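Local coordinates for protein chitinase (Paenibacillus sp. FPU-7, PDB 5GZT) that probably cleaves chitin and chitodextrins by random endo-hydrolysis of their beta-1,4 linkages, using family 18 glycoside hydrolase domains, at residues Val34-Ala37 against Gly38-Leu42; Leu60-Ala63 against Asn64-Val67. One frame throughout, in Å; residues are numbered along the deposited sequence.

Contact 1 (Val34-Ala37 against Gly38-Leu42); sequences VIIA and GSVKL. With FMT (formic acid), chain K.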
ATOM      1  N   VAL B  34      58.167  29.922  14.568  1.00 50.16           N
ATOM      2  CA  VAL B  34      58.814  31.240  14.634  1.00 46.45           C
ATOM      3  C   VAL B  34      58.370  32.058  15.865  1.00 44.55           C
ATOM      4  O   VAL B  34      57.183  32.399  16.006  1.00 53.47           O
ATOM      5  CB  VAL B  34      58.496  32.072  13.354  1.00 43.01           C
ATOM      6  CG1 VAL B  34      59.319  33.353  13.329  1.00 40.71           C
ATOM      7  CG2 VAL B  34      58.657  31.239  12.084  1.00 47.76           C
ATOM      8  N   ILE B  35      59.302  32.442  16.724  1.00 40.12           N
ATOM      9  CA  ILE B  35      59.000  33.183  17.926  1.00 41.19           C
ATOM     10  C   ILE B  35      59.518  34.549  17.670  1.00 42.61           C
ATOM     11  O   ILE B  35      60.728  34.715  17.459  1.00 44.17           O
ATOM     12  CB  ILE B  35      59.749  32.624  19.204  1.00 51.26           C
ATOM     13  CG1 ILE B  35      59.196  31.276  19.643  1.00 54.11           C
ATOM     14  CG2 ILE B  35      59.643  33.592  20.367  1.00 47.84           C
ATOM     15  CD1 ILE B  35      59.765  30.134  18.850  1.00 60.37           C
ATOM     16  N   ILE B  36      58.639  35.536  17.769  1.00 48.27           N
ATOM     17  CA  ILE B  36      58.939  36.907  17.395  1.00 46.83           C
ATOM     18  C   ILE B  36      59.103  37.802  18.601  1.00 49.23           C
ATOM     19  O   ILE B  36      58.140  38.072  19.362  1.00 41.75           O
ATOM     20  CB  ILE B  36      57.889  37.486  16.397  1.00 43.82           C
ATOM     21  CG1 ILE B  36      57.827  36.576  15.165  1.00 41.10           C
ATOM     22  CG2 ILE B  36      58.246  38.904  16.034  1.00 39.78           C
ATOM     23  CD1 ILE B  36      56.945  37.059  14.042  1.00 41.34           C
ATOM     24  N   ALA B  37      60.342  38.294  18.743  1.00 50.94           N
ATOM     25  CA  ALA B  37      60.708  39.299  19.733  1.00 54.41           C
ATOM     26  C   ALA B  37      61.348  40.486  19.026  1.00 56.96           C
ATOM     27  O   ALA B  37      62.057  41.280  19.655  1.00 52.23           O
ATOM     28  CB  ALA B  37      61.679  38.709  20.762  1.00 56.18           C
ATOM     29  N   GLY B  38      61.124  40.596  17.722  1.00 52.94           N
ATOM     30  CA  GLY B  38      61.491  41.804  17.028  1.00 49.76           C
ATOM     31  C   GLY B  38      60.803  41.965  15.696  1.00 46.68           C
ATOM     32  O   GLY B  38      59.861  41.254  15.377  1.00 43.88           O
ATOM     33  N   SER B  39      61.312  42.929  14.938  1.00 44.78           N
ATOM     34  CA  SER B  39      60.779  43.322  13.672  1.00 46.25           C
ATOM     35  C   SER B  39      61.200  42.336  12.610  1.00 49.05           C
ATOM     36  O   SER B  39      62.370  41.892  12.556  1.00 51.24           O
ATOM     37  CB  SER B  39      61.213  44.733  13.344  1.00 50.11           C
ATOM     38  OG  SER B  39      60.681  45.595  14.336  1.00 47.01           O
ATOM     39  N   VAL B  40      60.223  41.961  11.793  1.00 40.93           N
ATOM     40  CA  VAL B  40      60.353  40.821  10.900  1.00 43.28           C
ATOM     41  C   VAL B  40      59.287  40.801   9.768  1.00 43.67           C
ATOM     42  O   VAL B  40      58.202  41.358   9.911  1.00 41.59           O
ATOM     43  CB  VAL B  40      60.297  39.506  11.698  1.00 45.24           C
ATOM     44  CG1 VAL B  40      58.855  39.217  12.188  1.00 50.38           C
ATOM     45  CG2 VAL B  40      60.833  38.333  10.885  1.00 44.27           C
ATOM     46  N   LYS B  41      59.606  40.128   8.664  1.00 45.78           N
ATOM     47  CA  LYS B  41      58.625  39.820   7.644  1.00 44.77           C
ATOM     48  C   LYS B  41      58.830  38.398   7.168  1.00 48.95           C
ATOM     49  O   LYS B  41      59.872  38.087   6.608  1.00 58.56           O
ATOM     50  CB  LYS B  41      58.709  40.852   6.516  1.00 44.78           C
ATOM     51  CG  LYS B  41      57.863  40.572   5.277  1.00 49.39           C
ATOM     52  CD  LYS B  41      57.703  41.876   4.496  1.00 50.70           C
ATOM     53  CE  LYS B  41      57.255  41.683   3.070  1.00 48.67           C
ATOM     54  NZ  LYS B  41      56.184  40.675   2.896  1.00 49.11           N
ATOM     55  N   LEU B  42      57.865  37.514   7.431  1.00 44.42           N
ATOM     56  CA  LEU B  42      57.924  36.146   6.935  1.00 41.44           C
ATOM     57  C   LEU B  42      57.246  36.191   5.608  1.00 45.42           C
ATOM     58  O   LEU B  42      56.183  36.852   5.442  1.00 38.83           O
ATOM     59  CB  LEU B  42      57.222  35.138   7.846  1.00 37.08           C
ATOM     60  CG  LEU B  42      57.652  35.178   9.323  1.00 44.56           C
ATOM     61  CD1 LEU B  42      57.141  33.967  10.102  1.00 46.87           C
ATOM     62  CD2 LEU B  42      59.158  35.303   9.537  1.00 47.86           C
TER
HETATM   63  C   FMT K4009      53.903  41.116   0.363  1.00 67.79           C
HETATM   64  O1  FMT K4009      54.418  41.704   1.329  1.00 56.97           O
HETATM   65  O2  FMT K4009      53.249  39.937   0.481  1.00 51.54           O

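Contact 2 (Leu60-Ala63 against Asn64-Val67); sequences LLPA and NAKV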
ATOM      1  N   LEU B  60      58.431  39.773  24.752  1.00 52.91           N
ATOM      2  CA  LEU B  60      59.732  40.469  24.502  1.00 57.41           C
ATOM      3  C   LEU B  60      59.667  41.441  23.267  1.00 61.23           C
ATOM      4  O   LEU B  60      60.517  42.357  23.137  1.00 49.87           O
ATOM      5  CB  LEU B  60      60.859  39.421  24.376  1.00 56.77           C
ATOM      6  CG  LEU B  60      60.909  38.276  25.466  1.00 66.53           C
ATOM      7  CD1 LEU B  60      60.954  36.843  24.876  1.00 63.32           C
ATOM      8  CD2 LEU B  60      62.014  38.490  26.516  1.00 58.29           C
ATOM      9  N   LEU B  61      58.651  41.262  22.390  1.00 57.03           N
ATOM     10  CA  LEU B  61      58.393  42.176  21.268  1.00 48.19           C
ATOM     11  C   LEU B  61      58.441  43.644  21.684  1.00 51.41           C
ATOM     12  O   LEU B  61      57.686  44.049  22.541  1.00 48.37           O
ATOM     13  CB  LEU B  61      57.020  41.918  20.623  1.00 51.59           C
ATOM     14  CG  LEU B  61      56.862  42.588  19.256  1.00 47.13           C
ATOM     15  CD1 LEU B  61      57.686  41.837  18.236  1.00 46.27           C
ATOM     16  CD2 LEU B  61      55.414  42.572  18.786  1.00 52.58           C
ATOM     17  N   PRO B  62      59.329  44.454  21.062  1.00 49.34           N
ATOM     18  CA  PRO B  62      59.412  45.853  21.512  1.00 51.02           C
ATOM     19  C   PRO B  62      58.259  46.701  21.012  1.00 52.32           C
ATOM     20  O   PRO B  62      57.600  46.336  20.020  1.00 55.50           O
ATOM     21  CB  PRO B  62      60.755  46.364  20.921  1.00 49.64           C
ATOM     22  CG  PRO B  62      61.502  45.160  20.500  1.00 48.66           C
ATOM     23  CD  PRO B  62      60.530  44.025  20.312  1.00 50.58           C
ATOM     24  N   ALA B  63      58.052  47.832  21.678  1.00 47.07           N
ATOM     25  CA  ALA B  63      57.084  48.799  21.252  1.00 53.59           C
ATOM     26  C   ALA B  63      57.355  49.191  19.768  1.00 59.18           C
ATOM     27  O   ALA B  63      58.506  49.139  19.309  1.00 53.55           O
ATOM     28  CB  ALA B  63      57.150  50.016  22.157  1.00 57.64           C
ATOM     29  N   ASN B  64      56.267  49.484  19.034  1.00 57.74           N
ATOM     30  CA  ASN B  64      56.257  49.798  17.585  1.00 52.56           C
ATOM     31  C   ASN B  64      57.070  48.862  16.698  1.00 46.47           C
ATOM     32  O   ASN B  64      57.513  49.275  15.637  1.00 49.29           O
ATOM     33  CB  ASN B  64      56.723  51.253  17.355  1.00 58.92           C
ATOM     34  CG  ASN B  64      55.837  52.282  18.045  1.00 57.50           C
ATOM     35  OD1 ASN B  64      54.634  52.377  17.791  1.00 68.00           O
ATOM     36  ND2 ASN B  64      56.446  53.096  18.890  1.00 66.95           N
ATOM     37  N   ALA B  65      57.289  47.611  17.106  1.00 40.62           N
ATOM     38  CA  ALA B  65      57.964  46.654  16.230  1.00 40.88           C
ATOM     39  C   ALA B  65      57.072  46.380  14.966  1.00 50.13           C
ATOM     40  O   ALA B  65      55.856  46.385  15.077  1.00 52.26           O
ATOM     41  CB  ALA B  65      58.234  45.346  16.960  1.00 36.97           C
ATOM     42  N   LYS B  66      57.678  46.147  13.790  1.00 47.04           N
ATOM     43  CA  LYS B  66      56.945  45.884  12.578  1.00 44.19           C
ATOM     44  C   LYS B  66      56.960  44.403  12.327  1.00 41.68           C
ATOM     45  O   LYS B  66      58.031  43.798  12.151  1.00 44.07           O
ATOM     46  CB  LYS B  66      57.527  46.622  11.384  1.00 50.11           C
ATOM     47  CG  LYS B  66      56.677  47.812  10.964  1.00 57.58           C
ATOM     48  CD  LYS B  66      57.248  48.531   9.746  1.00 66.02           C
ATOM     49  CE  LYS B  66      57.119  47.725   8.456  1.00 70.88           C
ATOM     50  NZ  LYS B  66      55.708  47.355   8.132  1.00 70.90           N
ATOM     51  N   VAL B  67      55.773  43.809  12.258  1.00 31.81           N
ATOM     52  CA  VAL B  67      55.702  42.360  12.132  1.00 34.33           C
ATOM     53  C   VAL B  67      54.763  42.086  11.004  1.00 32.75           C
ATOM     54  O   VAL B  67      53.583  42.450  11.086  1.00 27.90           O
ATOM     55  CB  VAL B  67      55.176  41.711  13.455  1.00 36.20           C
ATOM     56  CG1 VAL B  67      54.999  40.202  13.273  1.00 35.91           C
ATOM     57  CG2 VAL B  67      56.141  42.027  14.616  1.00 39.13           C
TER

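Contact 1 (Val34-Ala37 against Gly38-Leu42)
Val34 and Leu42 meet tip to tip across a short reversal of the chain. Val34 CG2 lies 3.7 Å from Leu42 CD1, and Val34 CG1 also approaches that methyl. The second apolar pair sits nearer the bend. Ile36 and Val40 cross obliquely, and Ile36 CD1 presses on Val40 CG1 at 3.4 Å, tighter than usual for two carbons. Val40 holds CG1 between its backbone N and its carbonyl carbon (chi1 73°), which turns this methyl toward Ile36. Strands 34-36 and 40-47 belong to two different parallel sheets. The bend links one sheet to the next, as in a parallel beta-helix, and the four side chains fill the space between the walls. Val55 and Val67 from neighbouring strands touch the same cluster. With Ile36 cut back to an alanine, CD1 is gone, and a gap is likely to open beside Val40 CG1, with Val67 losing part of its apolar cover. On the outer face, Lys41 NZ donates a hydrogen bond of 2.6 Å to FMT O1. This formic acid, probably from the crystallisation liquor, also bonds to Ser70 and Asn89.

Contact 2 (Leu60-Ala63 against Asn64-Val67)
Leu61 CD1 is the centre of the apolar part, touching both Ala65 and Val67. It lies 3.8 Å from Ala65 CB and 3.9 Å from Val67 CG2. Leu61 and Val67 reach toward each other tip to tip, whereas Ala65 brings its single methyl up to both CG and CD1 of the leucine. In Leu61, CG lies anti to the backbone N (chi1 -165°), which points the branch at Ala65 and Val67. Ile36 touches both Leu61 and Val67, so this small cluster continues into the interior. Further out, Pro62 CD stands 4.3 Å from Ala65 CB, a looser contact at the exposed side. Ala65 CB also packs against Pro62 O at 3.3 Å.

The polar edge is made by the backbone. Ala65 N donates a hydrogen bond of 3.2 Å to Pro62 O. The N-H...O angle is 146°, and the donor sits above the carbonyl plane, 43° out of it. This bond closes the turn. Ala63 and Asn64 occupy its two corners and are exposed. Asn64 has positive phi, as the second corner of a type II turn does. Pro62 to Ala65 form a type II beta turn, here within the connection between strands 55-57 and 67-70 of two parallel sheets, a layout characteristic of a parallel beta-helix.

How the contacts relate
Contacts 1 and 2 lie in series along the chain, with their centres about 9 Å apart and about 77 Å and 80 Å from the chain's centre. Each is a bend from a strand of one parallel sheet toward a strand of the other, so they stack as equivalent corners of successive turns. Two probable hydrogen bonds join them: Val40 N to Lys66 O at 2.9 Å and Ser39 OG to Lys66 N at 3.1 Å. Lys66 is thus held through both backbone polar atoms. Ala37 O also packs on Pro62 CD at 3.2 Å. A bound sodium ion lies about 9 Å from the side chain of Leu42. Glu44, Thr50, Phe52 and Ser72 form its site.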